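Local coordinates for putative carboxynorspermidine decarboxylase protein (Sinorhizobium meliloti, PDB 3MT1) that probably decarboxylates carboxynorspermidine and carboxyspermidine with the help of pyridoxal 5'-phosphate, yielding norspermidine and spermidine in polyamine biosynthesis, at residues I9-L14 and I342-G347; A22-K27 and A211-L216; Q103-A108 and M153-G158. All coordinates share one frame; numbering follows the deposited sequence.

Contact 1 of 3, residues I9-L14 and I342-G347; sequences IDKAKL and IRELDG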
loop_
_atom_site.group_PDB
_atom_site.type_symbol
_atom_site.label_atom_id
_atom_site.label_comp_id
_atom_site.label_asym_id
_atom_site.label_seq_id
_atom_site.Cartn_x
_atom_site.Cartn_y
_atom_site.Cartn_z
ATOM N N ILE B 9 17.442 7.787 -7.472
ATOM C CA ILE B 9 17.620 9.027 -6.783
ATOM C C ILE B 9 18.818 9.754 -7.369
ATOM O O ILE B 9 19.944 9.261 -7.306
ATOM C CB ILE B 9 17.801 8.804 -5.288
ATOM C CG1 ILE B 9 16.525 8.164 -4.699
ATOM C CG2 ILE B 9 18.200 10.133 -4.587
ATOM C CD1 ILE B 9 16.792 7.391 -3.379
ATOM N N ASP B 10 18.555 10.916 -7.960
ATOM C CA ASP B 10 19.602 11.705 -8.571
ATOM C C ASP B 10 20.389 12.523 -7.521
ATOM O O ASP B 10 19.901 13.528 -6.990
ATOM C CB ASP B 10 19.049 12.613 -9.702
ATOM C CG ASP B 10 20.159 13.392 -10.426
ATOM O OD1 ASP B 10 20.484 13.050 -11.598
ATOM O OD2 ASP B 10 20.747 14.334 -9.806
ATOM N N LYS B 11 21.629 12.106 -7.278
ATOM C CA LYS B 11 22.461 12.753 -6.295
ATOM C C LYS B 11 22.539 14.294 -6.496
ATOM O O LYS B 11 22.375 15.070 -5.540
ATOM C CB LYS B 11 23.855 12.131 -6.295
ATOM C CG LYS B 11 24.537 12.355 -4.993
ATOM C CD LYS B 11 25.982 12.211 -5.069
ATOM C CE LYS B 11 26.576 12.588 -3.723
ATOM N NZ LYS B 11 28.039 12.790 -3.824
ATOM N N ALA B 12 22.781 14.736 -7.726
ATOM C CA ALA B 12 22.902 16.179 -7.988
ATOM C C ALA B 12 21.604 16.999 -7.741
ATOM O O ALA B 12 21.675 18.130 -7.271
ATOM C CB ALA B 12 23.457 16.438 -9.389
ATOM N N LYS B 13 20.442 16.424 -8.059
ATOM C CA LYS B 13 19.163 17.106 -7.874
ATOM C C LYS B 13 18.722 17.147 -6.422
ATOM O O LYS B 13 18.126 18.139 -5.967
ATOM C CB LYS B 13 18.072 16.475 -8.725
ATOM C CG LYS B 13 18.238 16.853 -10.166
ATOM C CD LYS B 13 17.284 16.063 -11.037
ATOM C CE LYS B 13 17.608 16.289 -12.476
ATOM N NZ LYS B 13 16.978 15.170 -13.176
ATOM N N LEU B 14 19.017 16.076 -5.703
ATOM C CA LEU B 14 18.759 16.051 -4.295
ATOM C C LEU B 14 19.599 17.141 -3.645
ATOM O O LEU B 14 19.069 17.942 -2.892
ATOM C CB LEU B 14 19.070 14.677 -3.704
ATOM C CG LEU B 14 18.894 14.479 -2.190
ATOM C CD1 LEU B 14 17.453 14.765 -1.667
ATOM C CD2 LEU B 14 19.199 13.058 -1.878
ATOM N N ILE B 342 20.755 5.013 -6.911
ATOM C CA ILE B 342 21.220 6.392 -6.933
ATOM C C ILE B 342 21.992 6.697 -8.224
ATOM O O ILE B 342 22.914 5.940 -8.580
ATOM C CB ILE B 342 22.163 6.621 -5.736
ATOM C CG1 ILE B 342 21.369 6.431 -4.440
ATOM C CG2 ILE B 342 22.853 7.986 -5.835
ATOM C CD1 ILE B 342 22.202 6.515 -3.149
ATOM N N ARG B 343 21.632 7.778 -8.926
ATOM C CA ARG B 343 22.503 8.310 -9.993
ATOM C C ARG B 343 23.568 9.180 -9.340
ATOM O O ARG B 343 23.242 10.205 -8.765
ATOM C CB ARG B 343 21.718 9.120 -11.033
ATOM C CG ARG B 343 22.513 9.389 -12.322
ATOM C CD ARG B 343 21.866 10.416 -13.234
ATOM N NE ARG B 343 20.908 9.811 -14.168
ATOM C CZ ARG B 343 19.571 9.926 -14.099
ATOM N NH1 ARG B 343 18.987 10.632 -13.122
ATOM N NH2 ARG B 343 18.804 9.321 -15.017
ATOM N N GLU B 344 24.825 8.761 -9.384
ATOM C CA GLU B 344 25.893 9.560 -8.770
ATOM C C GLU B 344 26.353 10.680 -9.727
ATOM O O GLU B 344 25.848 10.805 -10.844
ATOM C CB GLU B 344 27.090 8.699 -8.333
ATOM C CG GLU B 344 26.783 7.389 -7.622
ATOM C CD GLU B 344 26.879 7.423 -6.092
ATOM O OE1 GLU B 344 26.593 8.462 -5.462
ATOM O OE2 GLU B 344 27.225 6.375 -5.497
ATOM N N LEU B 345 27.312 11.490 -9.283
ATOM C CA LEU B 345 27.790 12.657 -10.073
ATOM C C LEU B 345 28.420 12.300 -11.430
ATOM O O LEU B 345 28.086 12.881 -12.448
ATOM C CB LEU B 345 28.711 13.532 -9.216
ATOM C CG LEU B 345 27.978 14.044 -7.965
ATOM C CD1 LEU B 345 28.947 14.642 -6.983
ATOM C CD2 LEU B 345 26.869 15.029 -8.327
ATOM N N ASP B 346 29.391 11.397 -11.383
ATOM C CA ASP B 346 29.709 10.386 -12.399
ATOM C C ASP B 346 28.628 10.149 -13.462
ATOM O O ASP B 346 28.910 10.055 -14.657
ATOM C CB ASP B 346 29.830 9.055 -11.630
ATOM C CG ASP B 346 31.044 8.241 -12.024
ATOM O OD1 ASP B 346 31.859 8.714 -12.838
ATOM O OD2 ASP B 346 31.190 7.120 -11.494
ATOM N N GLY B 347 27.384 9.996 -13.016
ATOM C CA GLY B 347 26.314 9.600 -13.919
ATOM C C GLY B 347 26.053 8.110 -13.853
ATOM O O GLY B 347 25.022 7.644 -14.368
HETATM O O HOH W 1 23.190 13.097 -9.921
#
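Strand 6-10 ends alongside strand 339-343 as a parallel pair of the mixed sheet, Ile9 level with Ile342 and Asp10 with Arg343, and the paths of residues 9-12 and 342-345 run within 15° of each other as helix 11-28 sets off toward the barrel. Two backbone bonds join them: Arg343 N to Ile9 O at 2.8 Å, the donor lying above the carbonyl plane, and Lys11 N to Arg343 O at 2.9 Å, almost along the C=O axis. A water takes the next N-H, that of Ala12, and donates to Arg343 O, which therefore has two donors. Asp10 sits at the N-cap. Its CG lies anti to the backbone N (chi1 -176°), and the carboxylate works in two directions: OD2 accepts from Lys13 N at 2.7 Å, while OD1 meets Arg343 NH1 at 3.2 Å in a salt bridge. Both oxygens use their anti lone pairs, and the Arg343 chain bends at chi3. On the opposite sheet face Ile9 CB and Ile342 CG1 approach loosely, 4.4 Å apart, and Ile342 also touches Val44 and Val352; branched apolar side chains suit this buried face. Farther along, Ala12 CB meets Leu345 CD2 at 3.8 Å. Short, charged Asp10 thus suits the strand-helix junction: it accepts from the first-turn amide of Lys13 while facing the positive guanidinium of Arg343, which would keep its carboxylate ionised.

Contact 2 of 3, residues A22-K27 and A211-L216; sequences AHVREK and AFSARL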
loop_
_atom_site.group_PDB
_atom_site.type_symbol
_atom_site.label_atom_id
_atom_site.label_comp_id
_atom_site.label_asym_id
_atom_site.label_seq_id
_atom_site.Cartn_x
_atom_site.Cartn_y
_atom_site.Cartn_z
ATOM N N ALA B 22 19.521 24.658 3.352
ATOM C CA ALA B 22 20.609 25.337 4.067
ATOM C C ALA B 22 20.503 26.900 3.975
ATOM O O ALA B 22 20.544 27.622 4.992
ATOM C CB ALA B 22 21.930 24.854 3.529
ATOM N N HIS B 23 20.351 27.402 2.751
ATOM C CA HIS B 23 20.170 28.831 2.499
ATOM C C HIS B 23 19.059 29.387 3.413
ATOM O O HIS B 23 19.269 30.350 4.129
ATOM C CB HIS B 23 19.847 29.027 1.015
ATOM C CG HIS B 23 19.635 30.444 0.615
ATOM N ND1 HIS B 23 20.644 31.230 0.100
ATOM C CD2 HIS B 23 18.524 31.218 0.631
ATOM C CE1 HIS B 23 20.164 32.431 -0.173
ATOM N NE2 HIS B 23 18.880 32.449 0.141
ATOM N N VAL B 24 17.901 28.733 3.435
ATOM C CA VAL B 24 16.826 29.140 4.324
ATOM C C VAL B 24 17.258 29.101 5.795
ATOM O O VAL B 24 17.027 30.059 6.522
ATOM C CB VAL B 24 15.578 28.258 4.146
ATOM C CG1 VAL B 24 14.610 28.433 5.331
ATOM C CG2 VAL B 24 14.905 28.536 2.798
ATOM N N ARG B 25 17.883 28.005 6.222
ATOM C CA ARG B 25 18.346 27.872 7.595
ATOM C C ARG B 25 19.304 29.019 7.941
ATOM O O ARG B 25 19.275 29.571 9.034
ATOM C CB ARG B 25 19.075 26.542 7.788
ATOM C CG ARG B 25 18.233 25.348 7.484
ATOM C CD ARG B 25 18.960 24.001 7.614
ATOM N NE ARG B 25 19.914 23.928 8.708
ATOM C CZ ARG B 25 21.234 23.965 8.528
ATOM N NH1 ARG B 25 21.739 24.048 7.301
ATOM N NH2 ARG B 25 22.052 23.910 9.571
ATOM N N GLU B 26 20.147 29.370 6.989
ATOM C CA GLU B 26 21.174 30.366 7.188
ATOM C C GLU B 26 20.527 31.779 7.322
ATOM O O GLU B 26 20.808 32.526 8.277
ATOM C CB GLU B 26 22.121 30.253 5.986
ATOM C CG GLU B 26 23.345 31.137 5.970
ATOM C CD GLU B 26 23.915 31.258 4.541
ATOM O OE1 GLU B 26 23.623 30.358 3.703
ATOM O OE2 GLU B 26 24.648 32.234 4.255
ATOM N N LYS B 27 19.630 32.102 6.386
ATOM C CA LYS B 27 18.965 33.405 6.314
ATOM C C LYS B 27 17.967 33.613 7.430
ATOM O O LYS B 27 17.819 34.731 7.924
ATOM C CB LYS B 27 18.226 33.558 4.987
ATOM C CG LYS B 27 19.102 33.597 3.751
ATOM C CD LYS B 27 20.286 34.521 3.915
ATOM C CE LYS B 27 20.928 34.776 2.586
ATOM N NZ LYS B 27 22.241 35.464 2.707
ATOM N N ALA B 211 12.396 36.552 0.836
ATOM C CA ALA B 211 11.190 37.055 1.462
ATOM C C ALA B 211 10.714 36.078 2.569
ATOM O O ALA B 211 10.476 36.469 3.709
ATOM C CB ALA B 211 10.102 37.258 0.398
ATOM N N PHE B 212 10.598 34.804 2.232
ATOM C CA PHE B 212 10.165 33.758 3.173
ATOM C C PHE B 212 11.068 33.594 4.417
ATOM O O PHE B 212 10.556 33.408 5.523
ATOM C CB PHE B 212 10.043 32.453 2.395
ATOM C CG PHE B 212 9.888 31.237 3.234
ATOM C CD1 PHE B 212 8.659 30.904 3.785
ATOM C CD2 PHE B 212 10.966 30.373 3.425
ATOM C CE1 PHE B 212 8.500 29.746 4.533
ATOM C CE2 PHE B 212 10.819 29.220 4.182
ATOM C CZ PHE B 212 9.574 28.900 4.731
ATOM N N SER B 213 12.388 33.644 4.209
ATOM C CA SER B 213 13.381 33.705 5.292
ATOM C C SER B 213 13.187 34.913 6.191
ATOM O O SER B 213 13.306 34.812 7.412
ATOM C CB SER B 213 14.798 33.781 4.725
ATOM O OG SER B 213 15.171 32.543 4.139
ATOM N N ALA B 214 12.893 36.054 5.570
ATOM C CA ALA B 214 12.711 37.316 6.284
ATOM C C ALA B 214 11.436 37.275 7.118
ATOM O O ALA B 214 11.370 37.828 8.209
ATOM C CB ALA B 214 12.658 38.453 5.303
ATOM N N ARG B 215 10.421 36.607 6.597
ATOM C CA ARG B 215 9.172 36.456 7.317
ATOM C C ARG B 215 9.356 35.490 8.506
ATOM O O ARG B 215 8.734 35.675 9.560
ATOM C CB ARG B 215 8.062 35.988 6.359
ATOM C CG ARG B 215 6.723 35.755 7.020
ATOM C CD ARG B 215 6.092 37.071 7.507
ATOM N NE ARG B 215 4.814 36.876 8.216
ATOM C CZ ARG B 215 4.692 36.828 9.545
ATOM N NH1 ARG B 215 5.759 36.942 10.325
ATOM N NH2 ARG B 215 3.504 36.663 10.098
ATOM N N LEU B 216 10.205 34.470 8.317
ATOM C CA LEU B 216 10.572 33.542 9.371
ATOM C C LEU B 216 11.316 34.282 10.489
ATOM O O LEU B 216 10.981 34.133 11.671
ATOM C CB LEU B 216 11.391 32.360 8.810
ATOM C CG LEU B 216 10.675 31.317 7.902
ATOM C CD1 LEU B 216 11.578 30.219 7.387
ATOM C CD2 LEU B 216 9.498 30.694 8.584
#
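Two helices on the outside of the eight-stranded parallel (beta/alpha) barrel, the fold of class-II pyridoxal phosphate decarboxylases, cross here: helix 11-28, which precedes the first barrel strand, and helix 209-223, which joins the last two. Their local axes pass 9.1 Å apart at -40°, close enough for small residues to meet directly. Ser213 points at helix 11-28, and its OG comes within 3.3 Å of Lys27 CB. The hydroxyl, anti to its own carbonyl carbon, also lies 3.8 Å from Val24 CA, yet it bonds back to Val209 O in its own helix; serine thus hides its polarity and fills the crossing as a small side chain. Lys27 CG lies over one face of the His23 ring, and the bend at chi2 (-46°) then turns the rest of the chain away. Deeper in, Val24 CG1, anti to the backbone N, reaches both Phe212 CE2 at 4.0 Å and Leu216 CD1 at 4.1 Å. The valine and leucine cross at about a right angle, and Leu216 CG lies over a face of the Phe212 ring. Around this apolar patch, His23 NE2 bonds Asp210 OD1, and Val24 and Leu216 both rest on Leu229 of barrel strand 226-229. The Phe212 ring meets Phe202 with planes about 20° apart and Phe173 of helix 170-190 edge-to-face, with Phe170 also touching.

Contact 3 of 3, residues Q103-A108 and M153-G158; sequences QLERFA and MDRING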
loop_
_atom_site.group_PDB
_atom_site.type_symbol
_atom_site.label_atom_id
_atom_site.label_comp_id
_atom_site.label_asym_id
_atom_site.label_seq_id
_atom_site.Cartn_x
_atom_site.Cartn_y
_atom_site.Cartn_z
ATOM N N GLN B 103 -3.216 13.252 26.257
ATOM C CA GLN B 103 -1.970 12.537 25.931
ATOM C C GLN B 103 -0.809 13.105 26.732
ATOM O O GLN B 103 0.037 12.359 27.257
ATOM C CB GLN B 103 -1.632 12.641 24.440
ATOM C CG GLN B 103 -2.426 11.720 23.536
ATOM C CD GLN B 103 -1.762 10.398 23.380
ATOM O OE1 GLN B 103 -0.616 10.327 22.940
ATOM N NE2 GLN B 103 -2.469 9.325 23.738
ATOM N N LEU B 104 -0.769 14.427 26.831
ATOM C CA LEU B 104 0.305 15.074 27.574
ATOM C C LEU B 104 0.234 14.755 29.061
ATOM O O LEU B 104 1.236 14.392 29.666
ATOM C CB LEU B 104 0.298 16.579 27.320
ATOM C CG LEU B 104 1.006 17.499 28.287
ATOM C CD1 LEU B 104 2.488 17.355 28.163
ATOM C CD2 LEU B 104 0.550 18.915 27.981
ATOM N N GLU B 105 -0.962 14.874 29.636
ATOM C CA GLU B 105 -1.178 14.531 31.036
ATOM C C GLU B 105 -0.785 13.084 31.255
ATOM O O GLU B 105 -0.124 12.750 32.227
ATOM C CB GLU B 105 -2.626 14.752 31.415
ATOM C CG GLU B 105 -2.959 16.192 31.791
ATOM C CD GLU B 105 -4.458 16.399 32.045
ATOM O OE1 GLU B 105 -5.268 15.675 31.407
ATOM O OE2 GLU B 105 -4.835 17.279 32.868
ATOM N N ARG B 106 -1.139 12.230 30.300
ATOM C CA ARG B 106 -0.894 10.808 30.439
ATOM C C ARG B 106 0.583 10.459 30.447
ATOM O O ARG B 106 1.009 9.553 31.156
ATOM C CB ARG B 106 -1.585 10.048 29.333
ATOM C CG ARG B 106 -1.963 8.674 29.763
ATOM C CD ARG B 106 -3.079 8.142 28.926
ATOM N NE ARG B 106 -2.560 7.213 27.926
ATOM C CZ ARG B 106 -3.245 6.804 26.861
ATOM N NH1 ARG B 106 -4.469 7.267 26.651
ATOM N NH2 ARG B 106 -2.699 5.951 25.991
ATOM N N PHE B 107 1.365 11.187 29.663
ATOM C CA PHE B 107 2.728 10.775 29.398
ATOM C C PHE B 107 3.770 11.735 29.928
ATOM O O PHE B 107 4.944 11.422 29.919
ATOM C CB PHE B 107 2.913 10.510 27.904
ATOM C CG PHE B 107 2.120 9.341 27.408
ATOM C CD1 PHE B 107 2.257 8.091 28.007
ATOM C CD2 PHE B 107 1.239 9.480 26.345
ATOM C CE1 PHE B 107 1.522 6.994 27.551
ATOM C CE2 PHE B 107 0.495 8.393 25.888
ATOM C CZ PHE B 107 0.633 7.152 26.490
ATOM N N ALA B 108 3.320 12.889 30.404
ATOM C CA ALA B 108 4.177 13.880 31.079
ATOM C C ALA B 108 5.326 13.254 31.861
ATOM O O ALA B 108 6.497 13.535 31.566
ATOM C CB ALA B 108 3.356 14.738 31.996
HETATM N N MSE B 153 0.355 24.802 30.810
HETATM C CA MSE B 153 1.554 25.520 30.366
HETATM C C MSE B 153 2.813 25.284 31.207
HETATM O O MSE B 153 3.912 25.490 30.735
HETATM C CB MSE B 153 1.254 27.016 30.297
HETATM C CG MSE B 153 0.323 27.395 29.167
HETATM SE SE MSE B 153 1.205 27.403 27.411
HETATM C CE MSE B 153 2.063 29.119 27.525
ATOM N N ASP B 154 2.651 24.852 32.451
ATOM C CA ASP B 154 3.803 24.556 33.302
ATOM C C ASP B 154 4.461 23.214 32.948
ATOM O O ASP B 154 5.415 22.789 33.596
ATOM C CB ASP B 154 3.393 24.591 34.801
ATOM N N ARG B 155 3.946 22.545 31.920
ATOM C CA ARG B 155 4.410 21.204 31.587
ATOM C C ARG B 155 4.942 21.120 30.160
ATOM O O ARG B 155 5.560 20.126 29.783
ATOM C CB ARG B 155 3.286 20.183 31.782
ATOM C CG ARG B 155 2.422 20.427 33.004
ATOM C CD ARG B 155 1.436 19.309 33.207
ATOM N NE ARG B 155 2.058 18.155 33.843
ATOM C CZ ARG B 155 1.447 16.995 34.076
ATOM N NH1 ARG B 155 0.176 16.803 33.717
ATOM N NH2 ARG B 155 2.116 16.007 34.667
ATOM N N ILE B 156 4.689 22.141 29.351
ATOM C CA ILE B 156 5.255 22.169 27.999
ATOM C C ILE B 156 6.245 23.316 27.834
ATOM O O ILE B 156 6.585 23.978 28.785
ATOM C CB ILE B 156 4.178 22.221 26.893
ATOM C CG1 ILE B 156 3.248 23.415 27.135
ATOM C CG2 ILE B 156 3.455 20.865 26.783
ATOM C CD1 ILE B 156 1.814 23.238 26.616
ATOM N N ASN B 157 6.643 23.561 26.600
ATOM C CA ASN B 157 7.835 24.312 26.284
ATOM C C ASN B 157 7.771 24.755 24.797
ATOM O O ASN B 157 8.544 25.605 24.343
ATOM C CB ASN B 157 8.992 23.351 26.547
ATOM C CG ASN B 157 10.298 23.831 26.036
ATOM O OD1 ASN B 157 10.909 23.163 25.224
ATOM N ND2 ASN B 157 10.784 24.944 26.554
ATOM N N GLY B 158 6.821 24.166 24.063
ATOM C CA GLY B 158 6.762 24.303 22.626
ATOM C C GLY B 158 5.422 23.943 22.027
ATOM O O GLY B 158 4.615 23.241 22.637
#
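Leu104 O is the best-held polar atom, gripped by two backbone donors at the end of helix 101-107: Ala108 N at 2.7 Å and Phe107 N at 3.2 Å. The two bonds, one from four residues on and one from three, close the last turn, and Ala108, the first residue to leave helical angles, has its CB toward segment 153-158. That methyl sits over one face of the Arg155 guanidinium, offset toward the rim, with Ala108 CB 3.2 Å from Arg155 NH2. Alanine suits the place because a single methyl lets the broad group lie close. Arg155 arrives with CG anti to its carbonyl carbon and a bend at chi3 (80°). At the guanidinium edge, Glu105 CG stands 3.7 Å from Arg155 NH1, the two side chains crossing at about a right angle. The charged ends are not in contact: Glu105 OE2 is 5.1 Å from Arg155 NH1 and has a long, weak ion pair with Arg151. Leu104 CD2 meets Ile156 CG2 at 3.7 Å, these branched side chains again crossing nearly perpendicularly. Leu104 also touches Phe98 of strand 95-98, and Ile156 lies on Leu118 of strand 115-119, so the pair bridges the helix and the approach to barrel strand 158-160. Arg155 O is taken by Arg116 NE, whereas Arg106 reaches Leu247 O of the second subunit. Across the contact no hydrogen bond forms; it consists of van der Waals packing, apolar between Leu104 and Ile156 and guanidinium against aliphatic carbon at Arg155, and the glutamate and arginine charges probably attract each other only loosely.

From the N terminus the chain finishes strand 6-10, enters helix 11-28 and then builds the barrel. The three contacts sit one within another, and none cross. Contact 1 spans most of the chain, bringing strand 339-343 beside strand 6-10 within the mixed sheet, at the point where helix 11-28 leaves it for the barrel. Within that span, contact 2 joins the later part of the same helix to helix 209-223, bringing the beginning of the barrel against its last part. Contact 3 makes the innermost loop, linking helix 101-107 with the approach to strand 158-160. It lies on the opposite side of the chain's centre from contact 1, their centres about 43 Å apart.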